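Local coordinates for protein MccF (Escherichia coli, PDB 4IIY) that probably acts as a serine-type carboxypeptidase of the S66 family, giving its host self-immunity to the antibiotic microcin C7, at residues Asn245-Trp253 with Arg281-Val291. The protein carries 1 engineered substitution. Numbering follows the deposited sequence.
Sequences NLNTLTGIW and RLFSMLKLNRV. With 1EI (5'-O-(L-alpha-glutamylsulfamoyl)inosine), chain K.
Met285 lies across one face of the Trp253 ring in a Met-aromatic contact, joining helix 276-288 to the loop that follows the short helical turn 246-249 of the LD-carboxypeptidase C-terminal domain. Bends at chi2 and chi3 (-81° and -67°) lay its SD 3.9 Å from the centroid of the six-membered ring and bring CE over the same face. The tight part is apolar: Leu246 fits as a knob among Leu282, Phe283, Met285 and Leu286, its CD2 3.6 Å from Leu282 CB, and strand 266-270 packs against Leu246, Phe283 and Leu286. Leu286 CD2 also meets Trp253 CH2 at 3.7 Å. Were Trp253 an alanine, Met285 would probably lose its aromatic partner and Asn289 OD1 its indole donor. Toward the partly exposed, ligand-facing side packing is looser: Asn247 OD1 stays 3.9 Å from Leu282 CD2, while Asn247 ND2 gives a bent hydrogen bond to OE2 of the glutamyl group of the bound nucleoside ligand. At the far end, where a Schellman motif closes the helix, Asn289 ND2 bonds Met285 O and also Trp253 O of the second subunit. Trp253 NE1 donates almost straight (171°) to Asn289 OD1 at 2.9 Å, within the indole plane but from above the amide plane.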
loop_
_atom_site.group_PDB
_atom_site.type_symbol
_atom_site.label_atom_id
_atom_site.label_comp_id
_atom_site.label_asym_id
_atom_site.label_seq_id
_atom_site.Cartn_x
_atom_site.Cartn_y
_atom_site.Cartn_z
ATOM N N ASN B 245 1.482 12.015 1.074
ATOM C CA ASN B 245 0.769 10.939 1.751
ATOM C C ASN B 245 1.514 9.631 1.533
ATOM O O ASN B 245 1.665 9.169 0.402
ATOM C CB ASN B 245 -0.666 10.851 1.231
ATOM C CG ASN B 245 -1.489 9.798 1.954
ATOM O OD1 ASN B 245 -1.581 8.643 1.511
ATOM N ND2 ASN B 245 -2.113 10.190 3.060
ATOM N N LEU B 246 1.973 9.023 2.618
ATOM C CA LEU B 246 2.880 7.886 2.513
ATOM C C LEU B 246 2.206 6.654 1.917
ATOM O O LEU B 246 2.756 6.010 1.027
ATOM C CB LEU B 246 3.520 7.588 3.869
ATOM C CG LEU B 246 4.461 6.392 3.936
ATOM C CD1 LEU B 246 5.568 6.480 2.890
ATOM C CD2 LEU B 246 5.037 6.280 5.355
ATOM N N ASN B 247 1.004 6.323 2.380
ATOM C CA ASN B 247 0.315 5.198 1.780
ATOM C C ASN B 247 0.143 5.394 0.267
ATOM O O ASN B 247 0.301 4.455 -0.520
ATOM C CB ASN B 247 -1.033 4.978 2.457
ATOM C CG ASN B 247 -1.635 3.635 2.116
ATOM O OD1 ASN B 247 -1.038 2.595 2.376
ATOM N ND2 ASN B 247 -2.818 3.651 1.520
ATOM N N THR B 248 -0.198 6.606 -0.154
ATOM C CA THR B 248 -0.361 6.870 -1.582
ATOM C C THR B 248 0.941 6.698 -2.375
ATOM O O THR B 248 0.924 6.248 -3.524
ATOM C CB THR B 248 -0.936 8.275 -1.815
ATOM O OG1 THR B 248 -2.206 8.369 -1.168
ATOM C CG2 THR B 248 -1.127 8.556 -3.299
ATOM N N LEU B 249 2.075 7.043 -1.772
ATOM C CA LEU B 249 3.357 6.894 -2.451
ATOM C C LEU B 249 3.617 5.446 -2.875
ATOM O O LEU B 249 4.317 5.206 -3.858
ATOM C CB LEU B 249 4.507 7.415 -1.587
ATOM C CG LEU B 249 4.548 8.937 -1.417
ATOM C CD1 LEU B 249 5.605 9.325 -0.383
ATOM C CD2 LEU B 249 4.796 9.669 -2.737
ATOM N N THR B 250 3.071 4.484 -2.143
ATOM C CA THR B 250 3.232 3.091 -2.541
ATOM C C THR B 250 2.691 2.811 -3.952
ATOM O O THR B 250 3.127 1.857 -4.596
ATOM C CB THR B 250 2.591 2.085 -1.544
ATOM O OG1 THR B 250 1.162 2.179 -1.580
ATOM C CG2 THR B 250 3.102 2.301 -0.123
ATOM N N GLY B 251 1.743 3.621 -4.431
ATOM C CA GLY B 251 1.167 3.405 -5.749
ATOM C C GLY B 251 2.015 3.902 -6.909
ATOM O O GLY B 251 1.709 3.580 -8.059
ATOM N N ILE B 252 3.063 4.677 -6.622
ATOM C CA ILE B 252 3.987 5.154 -7.653
ATOM C C ILE B 252 5.421 4.690 -7.396
ATOM O O ILE B 252 6.314 4.921 -8.223
ATOM C CB ILE B 252 3.959 6.695 -7.805
ATOM C CG1 ILE B 252 4.481 7.411 -6.545
ATOM C CG2 ILE B 252 2.557 7.160 -8.168
ATOM C CD1 ILE B 252 4.611 8.924 -6.712
ATOM N N TRP B 253 5.643 4.039 -6.254
ATOM C CA TRP B 253 6.982 3.671 -5.817
ATOM C C TRP B 253 7.672 2.800 -6.868
ATOM O O TRP B 253 7.051 1.921 -7.462
ATOM C CB TRP B 253 6.911 2.939 -4.465
ATOM C CG TRP B 253 8.159 3.020 -3.670
ATOM C CD1 TRP B 253 9.199 2.139 -3.687
ATOM C CD2 TRP B 253 8.518 4.051 -2.748
ATOM N NE1 TRP B 253 10.176 2.550 -2.816
ATOM C CE2 TRP B 253 9.786 3.727 -2.232
ATOM C CE3 TRP B 253 7.877 5.208 -2.288
ATOM C CZ2 TRP B 253 10.435 4.526 -1.291
ATOM C CZ3 TRP B 253 8.525 6.001 -1.353
ATOM C CH2 TRP B 253 9.792 5.657 -0.866
ATOM N N ARG B 281 4.207 -1.033 8.867
ATOM C CA ARG B 281 4.522 -1.549 7.538
ATOM C C ARG B 281 5.100 -0.462 6.628
ATOM O O ARG B 281 6.091 -0.680 5.923
ATOM C CB ARG B 281 3.266 -2.145 6.902
ATOM C CG ARG B 281 3.506 -2.863 5.605
ATOM C CD ARG B 281 2.214 -3.547 5.136
ATOM N NE ARG B 281 1.352 -2.628 4.400
ATOM C CZ ARG B 281 1.579 -2.278 3.141
ATOM N NH1 ARG B 281 2.628 -2.783 2.509
ATOM N NH2 ARG B 281 0.766 -1.435 2.517
ATOM N N LEU B 282 4.473 0.711 6.635
ATOM C CA LEU B 282 4.908 1.800 5.764
ATOM C C LEU B 282 6.255 2.378 6.203
ATOM O O LEU B 282 7.095 2.701 5.362
ATOM C CB LEU B 282 3.838 2.893 5.693
ATOM C CG LEU B 282 2.530 2.472 5.026
ATOM C CD1 LEU B 282 1.454 3.523 5.278
ATOM C CD2 LEU B 282 2.705 2.247 3.528
ATOM N N PHE B 283 6.476 2.498 7.510
ATOM C CA PHE B 283 7.769 2.973 7.992
ATOM C C PHE B 283 8.860 1.952 7.638
ATOM O O PHE B 283 9.963 2.330 7.220
ATOM C CB PHE B 283 7.751 3.204 9.508
ATOM C CG PHE B 283 6.972 4.423 9.968
ATOM C CD1 PHE B 283 6.606 5.436 9.096
ATOM C CD2 PHE B 283 6.630 4.544 11.308
ATOM C CE1 PHE B 283 5.900 6.551 9.564
ATOM C CE2 PHE B 283 5.946 5.644 11.786
ATOM C CZ PHE B 283 5.587 6.654 10.917
ATOM N N SER B 284 8.575 0.660 7.798
ATOM C CA SER B 284 9.557 -0.353 7.407
ATOM C C SER B 284 9.832 -0.354 5.898
ATOM O O SER B 284 10.967 -0.569 5.491
ATOM C CB SER B 284 9.178 -1.742 7.920
ATOM O OG SER B 284 9.541 -1.847 9.296
ATOM N N MET B 285 8.816 -0.082 5.077
ATOM C CA MET B 285 9.038 0.074 3.639
ATOM C C MET B 285 10.109 1.130 3.369
ATOM O O MET B 285 11.048 0.909 2.604
ATOM C CB MET B 285 7.727 0.433 2.936
ATOM C CG MET B 285 7.800 0.493 1.403
ATOM S SD MET B 285 8.481 2.030 0.716
ATOM C CE MET B 285 7.192 3.179 1.186
ATOM N N LEU B 286 9.976 2.281 4.017
ATOM C CA LEU B 286 10.967 3.350 3.860
ATOM C C LEU B 286 12.358 2.883 4.297
ATOM O O LEU B 286 13.357 3.147 3.627
ATOM C CB LEU B 286 10.557 4.593 4.651
ATOM C CG LEU B 286 9.271 5.283 4.197
ATOM C CD1 LEU B 286 8.859 6.335 5.225
ATOM C CD2 LEU B 286 9.460 5.884 2.810
ATOM N N LYS B 287 12.415 2.197 5.431
ATOM C CA LYS B 287 13.685 1.695 5.926
ATOM C C LYS B 287 14.341 0.763 4.909
ATOM O O LYS B 287 15.535 0.900 4.607
ATOM C CB LYS B 287 13.496 0.977 7.263
ATOM C CG LYS B 287 14.810 0.466 7.887
ATOM C CD LYS B 287 14.538 -0.507 9.026
ATOM C CE LYS B 287 15.829 -1.079 9.613
ATOM N NZ LYS B 287 16.583 -0.064 10.389
ATOM N N LEU B 288 13.566 -0.184 4.376
ATOM C CA LEU B 288 14.116 -1.160 3.432
ATOM C C LEU B 288 14.657 -0.460 2.196
ATOM O O LEU B 288 15.604 -0.930 1.558
ATOM C CB LEU B 288 13.068 -2.189 3.012
ATOM C CG LEU B 288 12.436 -3.025 4.123
ATOM C CD1 LEU B 288 11.474 -4.040 3.531
ATOM C CD2 LEU B 288 13.487 -3.719 4.986
ATOM N N ASN B 289 14.042 0.666 1.856
ATOM C CA ASN B 289 14.433 1.438 0.688
ATOM C C ASN B 289 15.594 2.411 0.924
ATOM O O ASN B 289 15.931 3.206 0.050
ATOM C CB ASN B 289 13.216 2.165 0.129
ATOM C CG ASN B 289 12.431 1.295 -0.824
ATOM O OD1 ASN B 289 12.695 1.293 -2.029
ATOM N ND2 ASN B 289 11.507 0.514 -0.296
ATOM N N ARG B 290 16.213 2.309 2.091
ATOM C CA ARG B 290 17.386 3.115 2.463
ATOM C C ARG B 290 17.079 4.596 2.610
ATOM O O ARG B 290 17.996 5.432 2.638
ATOM C CB ARG B 290 18.556 2.898 1.489
ATOM C CG ARG B 290 18.975 1.438 1.347
ATOM C CD ARG B 290 20.160 1.309 0.400
ATOM N NE ARG B 290 20.608 -0.073 0.250
ATOM C CZ ARG B 290 21.519 -0.653 1.024
ATOM N NH1 ARG B 290 22.085 0.028 2.012
ATOM N NH2 ARG B 290 21.867 -1.916 0.811
ATOM N N VAL B 291 15.802 4.940 2.724
ATOM C CA VAL B 291 15.427 6.329 2.869
ATOM C C VAL B 291 16.048 6.941 4.132
ATOM O O VAL B 291 16.482 8.100 4.124
ATOM C CB VAL B 291 13.897 6.481 2.883
ATOM C CG1 VAL B 291 13.505 7.912 3.206
ATOM C CG2 VAL B 291 13.311 6.044 1.537
HETATM O O6 1EI K . -18.209 10.567 5.128
HETATM C C6 1EI K . -17.250 11.190 5.633
HETATM N N1 1EI K . -17.293 11.632 6.907
HETATM C C2 1EI K . -16.271 12.306 7.462
HETATM N N3 1EI K . -15.137 12.596 6.803
HETATM C C5 1EI K . -16.037 11.466 4.843
HETATM C C4 1EI K . -14.976 12.207 5.521
HETATM N N7 1EI K . -15.601 11.224 3.590
HETATM C C8 1EI K . -14.363 11.760 3.475
HETATM N N9 1EI K . -14.000 12.340 4.629
HETATM C "C1'" 1EI K . -12.723 13.019 4.902
HETATM O "O4'" 1EI K . -12.191 13.636 3.739
HETATM C "C2'" 1EI K . -11.706 11.978 5.319
HETATM O "O2'" 1EI K . -11.721 11.821 6.738
HETATM C "C3'" 1EI K . -10.398 12.554 4.826
HETATM O "O3'" 1EI K . -9.690 13.132 5.920
HETATM C "C4'" 1EI K . -10.771 13.663 3.858
HETATM C "C5'" 1EI K . -10.107 13.480 2.500
HETATM O "O5'" 1EI K . -10.545 12.268 1.878
HETATM S SBF 1EI K . -9.727 11.713 0.704
HETATM O OAE 1EI K . -10.623 11.017 -0.193
HETATM O OAF 1EI K . -9.101 12.846 0.076
HETATM N NAQ 1EI K . -8.661 10.777 1.322
HETATM C C 1EI K . -7.640 10.176 0.675
HETATM O O 1EI K . -7.352 10.268 -0.513
HETATM C CA 1EI K . -6.732 9.332 1.523
HETATM N N 1EI K . -7.236 9.237 2.882
HETATM C CB 1EI K . -6.569 7.954 0.890
HETATM C CG 1EI K . -5.147 7.430 1.070
HETATM C CD 1EI K . -4.967 6.846 2.454
HETATM O OE1 1EI K . -5.778 7.154 3.351
HETATM O OE2 1EI K . -4.011 6.074 2.641
#